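Local coordinates for protein aminotransferase (Bacillus subtilis, PDB 6L1O) that transfers amino groups with pyridoxal 5'-phosphate as cofactor in the biosynthesis of the dipeptide antibiotic bacilysin, at residues I120-N125 against E166-M171; P124-P129 against M145-E150; G152-F157 against L173-N178; H205-G210 against E233-S238. All blocks are in the same frame, centred on the assembly; numbering follows the deposited sequence.

Interaction 1 of 4, residues I120-N125 against E166-M171; sequences IALVPN and EKAKLM
The flat groups that meet between Ile120-Leu122 and Lys167-Met171 are peptide groups. Ile120 N stands above the carbonyl plane of Lys167, 55° out of it, and donates to Lys167 O. Two more backbone bonds follow, Lys169 N to Ile120 O and Leu122 N to Leu170 O. The last of these is the shortest of the three, with Leu122 N 2.8 Å from Leu170 O. Alongside these bonds, the CA atoms of Ala168, Ala121 and Met171 make C-H...O contacts to Ile120 O, Leu170 O and Leu122 O.

The two strands run parallel but not in even step. Ile120 pairs with Ala168, yet Ala121 pairs with Leu170, so Lys169 is the extra residue of a beta bulge. Its psi of -11° departs from the extended form.

Ile120, Leu122, Ala168 and Met171 share one face of the sheet. Ala168 CB is touched by two side chains there: Ile120 CG2 lies at 4.1 Å and Leu122 CD1 at 4.2 Å. Further along, Leu122 CB rests 4.0 Å from Met171 CB. The other face carries Ala121 and Leu170, whose CB and CD2 are 4.4 Å apart. At the start of the contact, the side chains of Ile120 and Lys167 cross at about a right angle, and Ile120 CD1 meets Lys167 CB.

Lys169 NZ bonds to Asn200 O, and Lys169 also packs on Thr4 of the second subunit. Both strands belong to the seven-stranded mixed sheet of the cofactor-binding domain. Strand 141-146 flanks 120-125, strand 202-206 flanks 168-174, and helix 130-137 covers Ala121 and Val123.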
# COMPACT_ATOMS: atom_id res chain seq x y z
N ILE B 120 -24.49 4.75 2.50
CA ILE B 120 -24.31 5.04 3.91
C ILE B 120 -23.40 3.98 4.50
O ILE B 120 -23.56 2.80 4.19
CB ILE B 120 -25.66 5.11 4.66
CG1 ILE B 120 -26.27 6.49 4.46
CG2 ILE B 120 -25.48 4.82 6.15
CD1 ILE B 120 -27.71 6.66 4.90
N ALA B 121 -22.48 4.41 5.37
CA ALA B 121 -21.70 3.49 6.21
C ALA B 121 -22.10 3.73 7.68
O ALA B 121 -22.13 4.86 8.14
CB ALA B 121 -20.21 3.72 6.01
N LEU B 122 -22.45 2.66 8.36
CA LEU B 122 -22.74 2.69 9.77
C LEU B 122 -21.43 2.59 10.58
O LEU B 122 -20.73 1.57 10.46
CB LEU B 122 -23.64 1.52 10.13
CG LEU B 122 -25.04 1.51 9.48
CD1 LEU B 122 -25.66 0.13 9.57
CD2 LEU B 122 -25.88 2.54 10.18
N VAL B 123 -21.16 3.60 11.40
CA VAL B 123 -19.92 3.72 12.14
C VAL B 123 -20.18 3.97 13.62
O VAL B 123 -20.98 4.82 13.98
CB VAL B 123 -19.03 4.88 11.60
CG1 VAL B 123 -17.76 5.04 12.41
CG2 VAL B 123 -18.66 4.64 10.15
N PRO B 124 -19.47 3.23 14.50
CA PRO B 124 -19.66 3.44 15.95
C PRO B 124 -19.13 4.78 16.44
O PRO B 124 -18.14 5.33 15.93
CB PRO B 124 -18.90 2.23 16.58
CG PRO B 124 -17.93 1.86 15.57
CD PRO B 124 -18.57 2.09 14.23
N ASN B 125 -19.81 5.32 17.46
CA ASN B 125 -19.43 6.58 18.11
C ASN B 125 -19.50 6.27 19.61
O ASN B 125 -20.60 6.09 20.16
CB ASN B 125 -20.35 7.72 17.66
CG ASN B 125 -20.07 9.03 18.33
OD1 ASN B 125 -19.14 9.19 19.10
ND2 ASN B 125 -20.91 10.01 18.04
N GLU B 166 -31.71 0.88 3.72
CA GLU B 166 -31.57 0.60 2.28
C GLU B 166 -30.30 1.19 1.70
O GLU B 166 -29.57 0.54 0.94
CB GLU B 166 -32.79 1.15 1.50
CG GLU B 166 -33.84 0.09 1.14
CD GLU B 166 -33.35 -0.93 0.09
OE1 GLU B 166 -32.17 -0.87 -0.35
OE2 GLU B 166 -34.17 -1.79 -0.29
N LYS B 167 -30.02 2.44 2.04
CA LYS B 167 -28.77 3.06 1.63
C LYS B 167 -27.55 2.53 2.38
O LYS B 167 -26.45 2.62 1.87
CB LYS B 167 -28.83 4.57 1.73
CG LYS B 167 -29.75 5.19 0.68
CD LYS B 167 -29.59 4.48 -0.68
CE LYS B 167 -30.31 5.18 -1.82
NZ LYS B 167 -31.19 4.17 -2.52
N ALA B 168 -27.79 1.96 3.56
CA ALA B 168 -26.69 1.40 4.39
C ALA B 168 -26.08 0.16 3.77
O ALA B 168 -26.70 -0.86 3.67
CB ALA B 168 -27.16 1.12 5.79
N LYS B 169 -24.84 0.27 3.32
CA LYS B 169 -24.17 -0.86 2.65
C LYS B 169 -22.98 -1.46 3.39
O LYS B 169 -22.55 -2.55 3.06
CB LYS B 169 -23.77 -0.45 1.27
CG LYS B 169 -24.93 -0.08 0.37
CD LYS B 169 -26.02 -1.16 0.23
CE LYS B 169 -25.49 -2.43 -0.48
NZ LYS B 169 -26.13 -3.69 0.05
N LEU B 170 -22.53 -0.79 4.43
CA LEU B 170 -21.38 -1.25 5.19
C LEU B 170 -21.48 -0.79 6.63
O LEU B 170 -21.89 0.33 6.90
CB LEU B 170 -20.12 -0.73 4.58
CG LEU B 170 -18.81 -1.29 5.22
CD1 LEU B 170 -17.91 -1.94 4.20
CD2 LEU B 170 -18.11 -0.19 5.93
N MET B 171 -21.11 -1.68 7.53
CA MET B 171 -20.99 -1.38 8.91
C MET B 171 -19.59 -1.77 9.45
O MET B 171 -19.12 -2.83 9.18
CB MET B 171 -22.05 -2.17 9.68
CG MET B 171 -21.92 -2.00 11.22
SD MET B 171 -23.20 -2.83 12.16
CE MET B 171 -22.92 -4.51 11.92

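Interaction 2 of 4, residues P124-P129 against M145-E150; sequences PNPGYP and MPLYEE. With PLP (pyridoxal-5'-phosphate), chain E.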
# COMPACT_ATOMS: atom_id res chain seq x y z
N PRO B 124 -19.47 3.23 14.50
CA PRO B 124 -19.66 3.44 15.95
C PRO B 124 -19.13 4.78 16.44
O PRO B 124 -18.14 5.33 15.93
CB PRO B 124 -18.90 2.23 16.58
CG PRO B 124 -17.93 1.86 15.57
CD PRO B 124 -18.57 2.09 14.23
N ASN B 125 -19.81 5.32 17.46
CA ASN B 125 -19.43 6.58 18.11
C ASN B 125 -19.50 6.27 19.61
O ASN B 125 -20.60 6.09 20.16
CB ASN B 125 -20.35 7.72 17.66
CG ASN B 125 -20.07 9.03 18.33
OD1 ASN B 125 -19.14 9.19 19.10
ND2 ASN B 125 -20.91 10.01 18.04
N PRO B 126 -18.35 6.17 20.28
CA PRO B 126 -16.98 6.44 19.75
C PRO B 126 -16.44 5.37 18.86
O PRO B 126 -16.88 4.25 18.93
CB PRO B 126 -16.13 6.60 21.02
CG PRO B 126 -16.88 5.95 22.08
CD PRO B 126 -18.34 6.01 21.75
N GLY B 127 -15.45 5.73 18.04
CA GLY B 127 -14.87 4.79 17.10
C GLY B 127 -13.52 5.29 16.57
O GLY B 127 -13.24 6.49 16.53
N TYR B 128 -12.71 4.35 16.16
CA TYR B 128 -11.44 4.63 15.48
C TYR B 128 -11.64 5.68 14.35
O TYR B 128 -12.34 5.41 13.38
CB TYR B 128 -10.95 3.35 14.91
CG TYR B 128 -9.56 3.28 14.42
CD1 TYR B 128 -8.49 3.67 15.23
CD2 TYR B 128 -9.27 2.71 13.18
CE1 TYR B 128 -7.19 3.57 14.80
CE2 TYR B 128 -7.95 2.57 12.74
CZ TYR B 128 -6.93 2.97 13.56
OH TYR B 128 -5.63 2.86 13.16
N PRO B 129 -11.01 6.86 14.48
CA PRO B 129 -11.23 7.95 13.49
C PRO B 129 -10.82 7.57 12.05
O PRO B 129 -11.28 8.16 11.09
CB PRO B 129 -10.36 9.10 14.02
CG PRO B 129 -9.51 8.54 15.06
CD PRO B 129 -10.17 7.30 15.59
N MET B 145 -23.61 4.93 14.99
CA MET B 145 -24.17 4.00 15.95
C MET B 145 -23.58 4.33 17.31
O MET B 145 -22.42 4.09 17.54
CB MET B 145 -23.90 2.56 15.59
CG MET B 145 -24.27 2.13 14.17
SD MET B 145 -23.93 0.36 13.97
CE MET B 145 -22.13 0.42 13.94
N PRO B 146 -24.39 4.92 18.22
CA PRO B 146 -23.81 5.35 19.49
C PRO B 146 -23.50 4.18 20.44
O PRO B 146 -24.27 3.21 20.56
CB PRO B 146 -24.89 6.27 20.06
CG PRO B 146 -26.13 5.83 19.45
CD PRO B 146 -25.79 5.39 18.06
N LEU B 147 -22.33 4.23 21.04
CA LEU B 147 -21.94 3.20 22.02
C LEU B 147 -22.03 3.84 23.40
O LEU B 147 -21.26 4.76 23.72
CB LEU B 147 -20.54 2.66 21.74
CG LEU B 147 -20.16 2.25 20.32
CD1 LEU B 147 -18.74 1.68 20.26
CD2 LEU B 147 -21.18 1.30 19.72
N TYR B 148 -22.98 3.38 24.21
CA TYR B 148 -23.14 3.92 25.53
C TYR B 148 -22.63 2.92 26.58
O TYR B 148 -22.83 1.69 26.42
CB TYR B 148 -24.62 4.25 25.80
CG TYR B 148 -25.17 5.29 24.87
CD1 TYR B 148 -24.66 6.59 24.88
CD2 TYR B 148 -26.20 5.01 24.02
CE1 TYR B 148 -25.16 7.57 24.03
CE2 TYR B 148 -26.74 5.98 23.17
CZ TYR B 148 -26.22 7.25 23.19
OH TYR B 148 -26.70 8.20 22.33
N GLU B 149 -22.06 3.44 27.65
CA GLU B 149 -21.56 2.61 28.76
C GLU B 149 -22.66 1.69 29.33
O GLU B 149 -22.40 0.53 29.66
CB GLU B 149 -21.02 3.46 29.88
CG GLU B 149 -20.51 2.65 31.08
CD GLU B 149 -19.65 3.46 32.02
OE1 GLU B 149 -19.71 4.71 31.95
OE2 GLU B 149 -18.91 2.85 32.84
N GLU B 150 -23.88 2.21 29.38
CA GLU B 150 -25.04 1.43 29.85
C GLU B 150 -25.27 0.18 29.03
O GLU B 150 -25.75 -0.83 29.54
CB GLU B 150 -26.30 2.32 29.82
CG GLU B 150 -26.28 3.47 30.81
CD GLU B 150 -25.69 4.79 30.29
OE1 GLU B 150 -24.82 4.81 29.33
OE2 GLU B 150 -26.08 5.82 30.88
N1 PLP E . -7.93 -0.82 14.09
C2 PLP E . -7.85 -0.19 15.27
C2A PLP E . -9.08 0.24 16.02
C3 PLP E . -6.56 0.19 15.81
O3 PLP E . -6.40 0.87 16.95
C4 PLP E . -5.43 -0.24 15.07
C4A PLP E . -4.16 0.48 15.45
C5 PLP E . -5.60 -0.94 13.80
C6 PLP E . -6.89 -1.23 13.38
C5A PLP E . -4.44 -1.49 13.02
O4P PLP E . -3.57 -0.58 12.51
P PLP E . -2.43 -1.07 11.44
O1P PLP E . -2.61 -0.18 10.27
O2P PLP E . -2.54 -2.55 11.16
O3P PLP E . -1.14 -0.80 12.16
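A cis peptide bond joins Asn125 to Pro126, just where both residues meet Leu147. The contact lies within a beta-alpha-beta unit: strand 120-125, helix 130-137 and strand 141-146. The two strands run parallel, and Pro124 pairs with Met145, Asn125 with Pro146.

Asn125 uses both ends of its backbone. Its N donates to Met145 O at 2.9 Å, and its O accepts from Leu147 N at 2.7 Å. The side chain of Asn125 turns to other partners, with OD1 bonded to Asn361 N and ND2 to Ser360 OG.

Leu147 provides much of the apolar packing. Its CG stands anti to its carbonyl carbon (chi1 -47°), and CD1 beyond it lies 3.7 Å from Pro124 CB. The same methyl is 3.4 Å from Pro126 O. On the cis proline ring, Pro126 CD lies 4.0 Å from Leu147 CB. Met145 lies beside Pro124, pointing the same way. A bend at chi3 (-72°) sets Met145 CE 3.9 Å from Pro124 CD.

After Asn125 the chain leaves the sheet and carries Tyr128 into the cofactor pocket. The phenol ring covers the pyridine of PLP, with PLP C2 over the ring centre. An edge-to-face contact with Tyr131 adds a neighbour to the Tyr128 ring. The closest approach to the cofactor is Tyr128 CG to the methyl carbon C2A of PLP, 3.5 Å.

Interaction 3 of 4, residues G152-F157 against L173-N178; sequences GYLPDF and LNYPNN. With PLP (pyridoxal-5'-phosphate), chain E.
Tyr175 follows Leu173 and Asn174 of strand 168-174, in the part of the chain that leads to the cofactor ligand Asn178, and it reaches across to the loop of residues 152-157. Tyr175 CG stands anti to its carbonyl carbon (chi1 -56°), which turns the ring toward that loop. Its OH donates to Tyr153 O at 2.7 Å. The bond lies in the carbonyl plane, on a lone pair of Tyr153 O, with a C=O...donor angle of 145°.

Leu154 supplies a CH-pi contact. Its CD2 sits 3.6 Å above one face of the Tyr175 ring, offset toward the rim beside CE1 and CZ. Pro155 meets the same phenol tip to tip, with Pro155 CD 3.5 Å from Tyr175 OH. The phenol oxygen is thus approached by both a carbonyl and a proline ring.

Pro155 also packs on the strand. Its CG lies 4.0 Å from Leu173 CD2. The other methyl, Leu173 CD1, meets the edge of the Phe157 ring at CZ. Helix 186-199 borders this group, with Phe188 on Pro155 and Ala192 on Leu173 and Phe157.

A cis peptide bond precedes Pro176, and the chain then turns back on Asn174. Asn177 ND2 donates to Asn174 O. Asn178 N donates to Asn174 OD1 at 3.0 Å, from above the carbonyl plane. Asn174, itself in the PLP pocket, thus also holds the backbone of Asn178, whose ND2 donates to O3 of PLP at 2.8 Å. Asn178 OD1 is bonded to Arg367 NH1.

An asparagine that opens an Asn-Pro-Thr-Gly run and binds the cofactor O3 is a hallmark of the class I aminotransferase site.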
# COMPACT_ATOMS: atom_id res chain seq x y z
N GLY B 152 -22.76 -1.44 27.61
CA GLY B 152 -21.45 -2.13 27.53
C GLY B 152 -20.72 -1.71 26.26
O GLY B 152 -19.89 -2.41 25.75
N TYR B 153 -21.08 -0.55 25.74
CA TYR B 153 -20.47 0.01 24.57
C TYR B 153 -20.66 -0.86 23.36
O TYR B 153 -19.86 -0.83 22.44
CB TYR B 153 -18.99 0.31 24.86
CG TYR B 153 -18.76 1.38 25.88
CD1 TYR B 153 -19.02 2.71 25.60
CD2 TYR B 153 -18.14 1.08 27.08
CE1 TYR B 153 -18.72 3.72 26.52
CE2 TYR B 153 -17.86 2.07 28.00
CZ TYR B 153 -18.15 3.38 27.71
OH TYR B 153 -17.84 4.35 28.64
N LEU B 154 -21.76 -1.63 23.34
CA LEU B 154 -22.21 -2.33 22.17
C LEU B 154 -23.39 -1.55 21.50
O LEU B 154 -24.23 -1.00 22.20
CB LEU B 154 -22.68 -3.71 22.58
CG LEU B 154 -21.66 -4.65 23.25
CD1 LEU B 154 -22.37 -5.94 23.68
CD2 LEU B 154 -20.52 -4.94 22.28
N PRO B 155 -23.45 -1.50 20.17
CA PRO B 155 -24.49 -0.71 19.52
C PRO B 155 -25.85 -1.43 19.68
O PRO B 155 -25.89 -2.66 19.79
CB PRO B 155 -24.06 -0.73 18.05
CG PRO B 155 -23.39 -2.05 17.89
CD PRO B 155 -22.64 -2.23 19.18
N ASP B 156 -26.92 -0.65 19.76
CA ASP B 156 -28.29 -1.16 19.70
C ASP B 156 -28.78 -1.00 18.25
O ASP B 156 -29.11 0.10 17.81
CB ASP B 156 -29.18 -0.39 20.67
CG ASP B 156 -30.60 -0.98 20.77
OD1 ASP B 156 -31.01 -1.78 19.88
OD2 ASP B 156 -31.29 -0.60 21.74
N PHE B 157 -28.86 -2.11 17.54
CA PHE B 157 -29.14 -2.08 16.09
C PHE B 157 -30.59 -1.68 15.77
O PHE B 157 -30.87 -1.16 14.68
CB PHE B 157 -28.84 -3.43 15.46
CG PHE B 157 -27.39 -3.85 15.56
CD1 PHE B 157 -26.40 -3.07 14.96
CD2 PHE B 157 -27.03 -4.98 16.22
CE1 PHE B 157 -25.06 -3.42 15.04
CE2 PHE B 157 -25.68 -5.36 16.33
CZ PHE B 157 -24.70 -4.59 15.71
N LEU B 173 -17.51 -2.64 13.05
CA LEU B 173 -17.51 -2.92 14.44
C LEU B 173 -16.05 -3.22 14.88
O LEU B 173 -15.27 -3.70 14.09
CB LEU B 173 -18.42 -4.14 14.72
CG LEU B 173 -19.89 -4.01 14.34
CD1 LEU B 173 -20.55 -5.39 14.43
CD2 LEU B 173 -20.57 -3.02 15.23
N ASN B 174 -15.74 -2.97 16.14
CA ASN B 174 -14.39 -3.11 16.64
C ASN B 174 -14.37 -3.61 18.09
O ASN B 174 -14.54 -2.81 19.01
CB ASN B 174 -13.70 -1.75 16.52
CG ASN B 174 -12.35 -1.70 17.15
OD1 ASN B 174 -12.03 -0.74 17.81
ND2 ASN B 174 -11.55 -2.73 16.97
N TYR B 175 -14.17 -4.89 18.30
CA TYR B 175 -14.05 -5.49 19.66
C TYR B 175 -12.95 -6.53 19.72
O TYR B 175 -12.85 -7.38 18.86
CB TYR B 175 -15.40 -6.04 20.18
CG TYR B 175 -16.49 -4.96 20.18
CD1 TYR B 175 -16.63 -4.09 21.25
CD2 TYR B 175 -17.29 -4.76 19.08
CE1 TYR B 175 -17.54 -3.10 21.22
CE2 TYR B 175 -18.21 -3.73 19.05
CZ TYR B 175 -18.33 -2.90 20.11
OH TYR B 175 -19.23 -1.86 20.07
N PRO B 176 -12.10 -6.47 20.76
CA PRO B 176 -11.99 -5.49 21.85
C PRO B 176 -11.82 -4.12 21.35
O PRO B 176 -11.14 -3.93 20.35
CB PRO B 176 -10.75 -5.99 22.65
CG PRO B 176 -10.65 -7.41 22.30
CD PRO B 176 -11.01 -7.46 20.84
N ASN B 177 -12.46 -3.13 21.99
CA ASN B 177 -12.73 -1.81 21.38
C ASN B 177 -11.72 -0.69 21.70
O ASN B 177 -11.29 -0.51 22.83
CB ASN B 177 -14.11 -1.36 21.83
CG ASN B 177 -14.53 -0.04 21.26
OD1 ASN B 177 -14.42 0.99 21.91
ND2 ASN B 177 -14.96 -0.05 20.04
N ASN B 178 -11.37 0.04 20.67
CA ASN B 178 -10.60 1.26 20.74
C ASN B 178 -11.62 2.37 20.52
O ASN B 178 -12.18 2.47 19.47
CB ASN B 178 -9.55 1.27 19.64
CG ASN B 178 -8.73 2.54 19.60
OD1 ASN B 178 -8.91 3.47 20.39
ND2 ASN B 178 -7.84 2.63 18.60
N1 PLP E . -7.93 -0.82 14.09
C2 PLP E . -7.85 -0.19 15.27
C2A PLP E . -9.08 0.24 16.02
C3 PLP E . -6.56 0.19 15.81
O3 PLP E . -6.40 0.87 16.95
C4 PLP E . -5.43 -0.24 15.07
C4A PLP E . -4.16 0.48 15.45
C5 PLP E . -5.60 -0.94 13.80
C6 PLP E . -6.89 -1.23 13.38
C5A PLP E . -4.44 -1.49 13.02
O4P PLP E . -3.57 -0.58 12.51
P PLP E . -2.43 -1.07 11.44
O1P PLP E . -2.61 -0.18 10.27
O2P PLP E . -2.54 -2.55 11.16
O3P PLP E . -1.14 -0.80 12.16

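Interaction 4 of 4, residues H205-G210 against E233-S238; sequences HDFAYG and ELYSFS. With PLP (pyridoxal-5'-phosphate), chain E.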
# COMPACT_ATOMS: atom_id res chain seq x y z
N HIS B 205 -15.46 -6.51 10.63
CA HIS B 205 -15.09 -6.45 12.04
C HIS B 205 -13.60 -6.20 12.17
O HIS B 205 -12.80 -6.94 11.57
CB HIS B 205 -15.46 -7.74 12.75
CG HIS B 205 -15.09 -7.73 14.19
ND1 HIS B 205 -14.20 -8.62 14.73
CD2 HIS B 205 -15.42 -6.88 15.18
CE1 HIS B 205 -14.02 -8.35 16.00
NE2 HIS B 205 -14.75 -7.29 16.30
N ASP B 206 -13.25 -5.19 12.94
CA ASP B 206 -11.87 -4.77 13.11
C ASP B 206 -11.36 -5.53 14.37
O ASP B 206 -11.74 -5.20 15.50
CB ASP B 206 -11.80 -3.25 13.26
CG ASP B 206 -10.38 -2.70 13.33
OD1 ASP B 206 -9.41 -3.49 13.44
OD2 ASP B 206 -10.23 -1.46 13.29
N PHE B 207 -10.49 -6.51 14.15
CA PHE B 207 -10.04 -7.39 15.20
C PHE B 207 -8.57 -7.09 15.59
O PHE B 207 -7.84 -7.97 15.99
CB PHE B 207 -10.27 -8.86 14.77
CG PHE B 207 -10.44 -9.85 15.87
CD1 PHE B 207 -11.03 -9.52 17.08
CD2 PHE B 207 -10.11 -11.21 15.66
CE1 PHE B 207 -11.26 -10.45 18.05
CE2 PHE B 207 -10.35 -12.17 16.65
CZ PHE B 207 -10.93 -11.80 17.85
N ALA B 208 -8.20 -5.81 15.56
CA ALA B 208 -6.85 -5.37 15.85
C ALA B 208 -6.35 -5.76 17.24
O ALA B 208 -5.17 -6.01 17.41
CB ALA B 208 -6.72 -3.89 15.68
N TYR B 209 -7.28 -5.88 18.21
CA TYR B 209 -6.91 -6.17 19.60
C TYR B 209 -7.38 -7.57 19.98
O TYR B 209 -7.53 -7.91 21.20
CB TYR B 209 -7.44 -5.07 20.56
CG TYR B 209 -6.91 -3.72 20.22
CD1 TYR B 209 -5.64 -3.30 20.69
CD2 TYR B 209 -7.59 -2.86 19.36
CE1 TYR B 209 -5.12 -2.09 20.32
CE2 TYR B 209 -7.07 -1.64 19.00
CZ TYR B 209 -5.83 -1.26 19.49
OH TYR B 209 -5.28 -0.09 19.13
N GLY B 210 -7.57 -8.42 18.98
CA GLY B 210 -8.04 -9.77 19.15
C GLY B 210 -7.21 -10.68 20.02
O GLY B 210 -7.69 -11.75 20.38
N GLU B 233 -13.37 -10.21 8.58
CA GLU B 233 -12.69 -9.73 9.78
C GLU B 233 -11.28 -9.29 9.36
O GLU B 233 -10.62 -9.98 8.61
CB GLU B 233 -12.65 -10.82 10.82
CG GLU B 233 -11.92 -10.48 12.10
CD GLU B 233 -12.32 -11.43 13.21
OE1 GLU B 233 -13.22 -11.08 14.04
OE2 GLU B 233 -11.76 -12.54 13.21
N LEU B 234 -10.89 -8.11 9.84
CA LEU B 234 -9.60 -7.54 9.61
C LEU B 234 -8.70 -7.83 10.81
O LEU B 234 -9.02 -7.41 11.93
CB LEU B 234 -9.70 -6.03 9.37
CG LEU B 234 -8.41 -5.27 9.03
CD1 LEU B 234 -7.85 -5.67 7.69
CD2 LEU B 234 -8.63 -3.79 9.04
N TYR B 235 -7.60 -8.51 10.56
CA TYR B 235 -6.63 -8.91 11.56
C TYR B 235 -5.29 -8.22 11.26
O TYR B 235 -4.80 -8.33 10.14
CB TYR B 235 -6.43 -10.44 11.58
CG TYR B 235 -5.68 -10.91 12.83
CD1 TYR B 235 -6.37 -11.28 14.00
CD2 TYR B 235 -4.31 -10.78 12.93
CE1 TYR B 235 -5.70 -11.66 15.16
CE2 TYR B 235 -3.63 -11.12 14.10
CZ TYR B 235 -4.34 -11.57 15.22
OH TYR B 235 -3.64 -11.88 16.38
N SER B 236 -4.74 -7.51 12.24
CA SER B 236 -3.42 -6.84 12.10
C SER B 236 -2.28 -7.54 12.87
O SER B 236 -2.47 -8.06 13.96
CB SER B 236 -3.54 -5.39 12.57
OG SER B 236 -2.28 -4.73 12.46
N PHE B 237 -1.07 -7.47 12.32
CA PHE B 237 0.09 -7.95 13.03
C PHE B 237 0.57 -6.91 14.07
O PHE B 237 1.34 -7.25 14.93
CB PHE B 237 1.22 -8.31 12.04
CG PHE B 237 0.98 -9.62 11.31
CD1 PHE B 237 1.52 -10.80 11.73
CD2 PHE B 237 0.16 -9.62 10.19
CE1 PHE B 237 1.22 -12.01 11.08
CE2 PHE B 237 -0.12 -10.79 9.51
CZ PHE B 237 0.38 -12.00 9.97
N SER B 238 0.07 -5.68 13.98
CA SER B 238 0.66 -4.54 14.66
C SER B 238 0.65 -4.66 16.16
O SER B 238 1.70 -4.58 16.79
CB SER B 238 0.01 -3.21 14.23
OG SER B 238 0.20 -3.00 12.83
N1 PLP E . -7.93 -0.82 14.09
C2 PLP E . -7.85 -0.19 15.27
C2A PLP E . -9.08 0.24 16.02
C3 PLP E . -6.56 0.19 15.81
O3 PLP E . -6.40 0.87 16.95
C4 PLP E . -5.43 -0.24 15.07
C4A PLP E . -4.16 0.48 15.45
C5 PLP E . -5.60 -0.94 13.80
C6 PLP E . -6.89 -1.23 13.38
C5A PLP E . -4.44 -1.49 13.02
O4P PLP E . -3.57 -0.58 12.51
P PLP E . -2.43 -1.07 11.44
O1P PLP E . -2.61 -0.18 10.27
O2P PLP E . -2.54 -2.55 11.16
O3P PLP E . -1.14 -0.80 12.16
O HOH W 1 -7.27 -4.67 12.55
O HOH W 2 -5.36 -8.12 14.91
O HOH W 3 -2.74 -6.58 16.13
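His205 and Asp206 pair in parallel with Glu233 and Leu234. Leu234 N donates to His205 O, and Leu234 O accepts from Phe207 N, both at 2.8 Å. Phe207 to Gly210 then form a type I turn.

Among side-chain bonds, His205 ND1 donates to Glu233 OE1 at 2.7 Å. Glu233 OE1 accepts through its anti lone pair, and the ring and carboxylate planes are 51° apart. Glu233 OE2 is held by Tyr83 OH and Ser220 OG, while His205 NE2 bonds with Tyr175 N.

Packing centres on Phe207. Glu233 OE1 lies over one face of its ring, offset toward the rim, and Gly210 CA lies over the opposite face.

Water 2 joins the two segments. It accepts from Ser236 N and lies 2.7 Å from Phe207 O.

Cofactor contacts come from both segments. Tyr209 OH shares a hydrogen bond with PLP O3 at 2.6 Å. Ser236 OG, anti to its backbone N (chi1 180°), donates to O2P, and Ser238 OG to O3P. Ser236 is also an N-cap, its OG accepting from Ser238 N at 3.0 Å. Asp206, bonded through OD2 to Tyr131 OH, places its carboxylate beside N1 of PLP. An aspartate at the pyridine nitrogen and serines on the phosphate mark the fold type I aminotransferase site.

From the N terminus, strand 120-125 opens interactions 1 and 2, which share Pro124 and Asn125. Interaction 2 closes first, around helix 130-137, and so nests inside the longer loop that interaction 1 closes. Interaction 3 opens within that loop, after strand 141-146, and closes beyond it, so it crosses interaction 1. It follows interaction 2 in series, and the two touch where Leu147 meets Tyr153 and Tyr175. Interaction 4 comes last, in series with the rest, and closes the crossover from strand 202-206 to 231-236. Asn174 ND2 and Asp206 O join it to interaction 3. All four reach one sheet, and interactions 2, 3 and 4 reach the same PLP.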